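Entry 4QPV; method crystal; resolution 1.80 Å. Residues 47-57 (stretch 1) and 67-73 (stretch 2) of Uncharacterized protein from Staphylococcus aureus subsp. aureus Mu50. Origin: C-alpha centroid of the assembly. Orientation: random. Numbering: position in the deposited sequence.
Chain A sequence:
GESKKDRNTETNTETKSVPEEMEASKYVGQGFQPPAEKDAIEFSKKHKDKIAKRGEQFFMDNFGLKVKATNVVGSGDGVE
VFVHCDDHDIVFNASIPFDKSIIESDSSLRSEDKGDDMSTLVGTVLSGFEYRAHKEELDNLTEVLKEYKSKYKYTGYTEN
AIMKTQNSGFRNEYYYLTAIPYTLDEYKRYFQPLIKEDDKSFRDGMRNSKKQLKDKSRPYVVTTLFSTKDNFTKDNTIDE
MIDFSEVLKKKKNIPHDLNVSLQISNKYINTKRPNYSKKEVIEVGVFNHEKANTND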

# COMPACT_ATOMS: atom_id res chain seq x y z
N HIS A 47 -6.50 20.50 -13.90
CA HIS A 47 -5.04 20.41 -14.06
C HIS A 47 -4.53 18.99 -13.79
O HIS A 47 -3.39 18.83 -13.37
CB HIS A 47 -4.34 21.42 -13.13
CG HIS A 47 -4.86 22.81 -13.29
ND1 HIS A 47 -4.45 23.61 -14.35
CD2 HIS A 47 -5.84 23.45 -12.61
CE1 HIS A 47 -5.16 24.72 -14.25
NE2 HIS A 47 -6.00 24.67 -13.21
N LYS A 48 -5.36 17.98 -14.09
CA LYS A 48 -5.05 16.57 -13.89
C LYS A 48 -3.71 16.19 -14.53
O LYS A 48 -2.88 15.62 -13.84
CB LYS A 48 -6.21 15.72 -14.45
CG LYS A 48 -6.03 14.21 -14.29
CD LYS A 48 -7.07 13.46 -15.12
CE LYS A 48 -6.83 11.97 -15.14
NZ LYS A 48 -7.66 11.30 -16.18
N ASP A 49 -3.47 16.53 -15.83
CA ASP A 49 -2.21 16.15 -16.50
C ASP A 49 -0.97 16.81 -15.88
O ASP A 49 0.05 16.14 -15.67
CB ASP A 49 -2.27 16.45 -18.00
CG ASP A 49 -3.30 15.62 -18.76
OD1 ASP A 49 -3.79 14.61 -18.19
OD2 ASP A 49 -3.63 15.98 -19.90
N LYS A 50 -1.04 18.10 -15.60
CA LYS A 50 0.10 18.81 -15.01
C LYS A 50 0.39 18.27 -13.62
O LYS A 50 1.55 18.03 -13.29
CB LYS A 50 -0.20 20.33 -14.93
CG LYS A 50 0.90 21.18 -14.26
CD LYS A 50 2.19 21.20 -15.09
CE LYS A 50 3.08 22.35 -14.70
NZ LYS A 50 4.12 22.60 -15.73
N ILE A 51 -0.66 18.05 -12.82
CA ILE A 51 -0.48 17.58 -11.44
C ILE A 51 0.12 16.17 -11.47
O ILE A 51 1.06 15.88 -10.70
CB ILE A 51 -1.79 17.68 -10.60
CG1 ILE A 51 -2.23 19.16 -10.41
CG2 ILE A 51 -1.63 16.98 -9.25
CD1 ILE A 51 -3.78 19.32 -10.05
N ALA A 52 -0.38 15.31 -12.37
CA ALA A 52 0.13 13.94 -12.55
C ALA A 52 1.62 13.97 -12.91
O ALA A 52 2.42 13.26 -12.29
CB ALA A 52 -0.66 13.21 -13.63
N LYS A 53 2.01 14.86 -13.85
CA LYS A 53 3.39 15.02 -14.29
C LYS A 53 4.28 15.47 -13.12
O LYS A 53 5.38 14.92 -12.95
CB LYS A 53 3.46 16.05 -15.46
CG LYS A 53 4.88 16.34 -15.95
CD LYS A 53 4.94 17.12 -17.26
CE LYS A 53 4.60 18.59 -17.12
NZ LYS A 53 4.91 19.32 -18.38
N ARG A 54 3.81 16.46 -12.33
CA ARG A 54 4.58 16.97 -11.17
C ARG A 54 4.70 15.88 -10.08
O ARG A 54 5.76 15.76 -9.45
CB ARG A 54 3.96 18.26 -10.59
CG ARG A 54 4.04 19.46 -11.56
CD ARG A 54 5.46 20.01 -11.66
NE ARG A 54 5.70 21.08 -10.69
CZ ARG A 54 6.90 21.50 -10.30
NH1 ARG A 54 8.00 20.90 -10.74
NH2 ARG A 54 7.01 22.53 -9.48
N GLY A 55 3.65 15.10 -9.87
CA GLY A 55 3.68 13.99 -8.91
C GLY A 55 4.71 12.94 -9.30
O GLY A 55 5.53 12.53 -8.48
N GLU A 56 4.73 12.58 -10.59
CA GLU A 56 5.72 11.63 -11.11
C GLU A 56 7.14 12.20 -10.95
O GLU A 56 8.05 11.51 -10.48
CB GLU A 56 5.40 11.29 -12.58
CG GLU A 56 4.13 10.43 -12.68
CD GLU A 56 3.44 10.42 -14.03
OE1 GLU A 56 3.96 11.04 -14.99
OE2 GLU A 56 2.35 9.81 -14.12
N GLN A 57 7.30 13.51 -11.27
CA GLN A 57 8.59 14.18 -11.12
C GLN A 57 9.07 14.11 -9.67
O GLN A 57 10.26 13.90 -9.44
CB GLN A 57 8.50 15.65 -11.56
CG GLN A 57 9.84 16.42 -11.48
CD GLN A 57 9.66 17.90 -11.74
OE1 GLN A 57 8.54 18.39 -11.93
NE2 GLN A 57 10.76 18.64 -11.83
N VAL A 67 7.43 6.34 -11.50
CA VAL A 67 6.08 6.01 -11.03
C VAL A 67 5.08 6.52 -12.07
O VAL A 67 5.44 7.33 -12.93
CB VAL A 67 5.75 6.55 -9.59
CG1 VAL A 67 6.84 6.16 -8.60
CG2 VAL A 67 5.57 8.09 -9.58
N LYS A 68 3.84 6.06 -11.96
CA LYS A 68 2.74 6.48 -12.83
C LYS A 68 1.56 6.96 -11.95
O LYS A 68 1.10 6.21 -11.08
CB LYS A 68 2.31 5.31 -13.75
CG LYS A 68 1.24 5.67 -14.78
CD LYS A 68 1.85 6.31 -16.03
CE LYS A 68 0.81 6.68 -17.06
NZ LYS A 68 1.36 7.64 -18.06
N ALA A 69 1.04 8.18 -12.21
CA ALA A 69 -0.13 8.68 -11.47
C ALA A 69 -1.35 7.78 -11.74
O ALA A 69 -1.59 7.37 -12.87
CB ALA A 69 -0.44 10.11 -11.89
N THR A 70 -2.09 7.46 -10.69
CA THR A 70 -3.31 6.65 -10.82
C THR A 70 -4.55 7.48 -10.49
O THR A 70 -5.65 7.09 -10.85
CB THR A 70 -3.26 5.44 -9.89
OG1 THR A 70 -3.19 5.92 -8.55
CG2 THR A 70 -2.10 4.51 -10.20
N ASN A 71 -4.37 8.56 -9.73
CA ASN A 71 -5.50 9.39 -9.32
C ASN A 71 -5.05 10.74 -8.90
O ASN A 71 -4.03 10.87 -8.23
CB ASN A 71 -6.31 8.72 -8.16
CG ASN A 71 -7.74 9.21 -8.04
OD1 ASN A 71 -8.23 9.98 -8.87
ND2 ASN A 71 -8.45 8.73 -7.04
N VAL A 72 -5.81 11.77 -9.30
CA VAL A 72 -5.52 13.14 -8.90
C VAL A 72 -6.76 13.68 -8.25
O VAL A 72 -7.83 13.71 -8.89
CB VAL A 72 -5.02 14.02 -10.08
CG1 VAL A 72 -4.89 15.48 -9.64
CG2 VAL A 72 -3.70 13.50 -10.64
N VAL A 73 -6.65 14.11 -6.99
CA VAL A 73 -7.85 14.57 -6.27
C VAL A 73 -7.62 15.88 -5.54
O VAL A 73 -6.48 16.25 -5.28
CB VAL A 73 -8.34 13.49 -5.24
CG1 VAL A 73 -8.78 12.19 -5.94
CG2 VAL A 73 -7.29 13.20 -4.14
O HOH W 1 8.77 9.05 -11.24
O HOH W 2 0.66 9.91 -16.13
O HOH W 3 3.98 9.04 -16.98

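Residues 48-57 form a helix that packs against the strand of the second stretch. The two segments run in roughly opposite directions, with an angle of 138° between their N-to-C axes. The axes approach to 7.7 Å. Backbone spacing is tight: the CA of Ala-52 lies 5.4 Å from the CA of Ala-69. The CA of Lys-48 is 6.1 Å from the CA of Val-72, and the CA of Glu-56 is 5.6 Å from the CA of Val-67. These helix positions are four residues apart, so about one turn separates each pairing from the next. The contact buries 353 Å², counting both sides. Val-72 and Glu-56 have the most surface covered, and they work by different chemistry.

Val-72 supplies the apolar end. Its CA-to-CB bond points toward the helix, and chi1 is t. Val-72 CG1 meets Ile-51 CG2 at 3.6 Å, a van der Waals contact between methyl groups. Val-72 CG2 lies 3.9 Å from Lys-48 O and 4.3 Å from Ala-52 CB. CG1 lies nearest Ile-51, while CG2 also reaches Lys-48 and Ala-52. Lys-48 O accepts a hydrogen bond from Ala-52 N at 2.9 Å within the helix; the valine methyl, which is no donor, only packs against it. The Lys-48 side chain adds only its base here, with CG 4.3 Å from Val-72 CB. Its extended chain, all t, then leads away from the strand.

In the middle, two alanines meet. Ala-52 CB and Ala-69 CB are 3.6 Å apart, again in methyl-to-methyl contact. Both side chains are short, in keeping with the close backbone approach at this point. Gly-55, one turn on from Ile-51, has no side chain to add.

Glu-56 supplies the polar end. Its CA-to-CB bond points sideways, but the end of the side chain comes nearer the strand, with chi1 m and chi2 t. Ala-69 N donates a hydrogen bond to Glu-56 OE2 at 2.8 Å. The N-H...acceptor angle is 176°, so the bond is nearly straight. A carboxylate from the helix thus satisfies a strand amide. The aliphatic part of the same side chain packs as well: Glu-56 CG lies 3.4 Å from Val-67 O and 4.1 Å from Val-67 CG2.

Three waters extend this polar end. Water 1 donates to Glu-56 O at 2.7 Å and accepts from Val-67 N at 3.0 Å, linking the two backbones. The other two waters join Glu-56 to Lys-68. Water 2 donates to Glu-56 OE2 at 2.6 Å and accepts from Lys-68 NZ at 3.1 Å. Water 3 donates to Glu-56 OE1 at 2.8 Å and accepts from Lys-68 NZ at 3.2 Å. The CA-to-CB bond of Lys-68 points away from the helix, and its ammonium group is connected to the carboxylate through these waters.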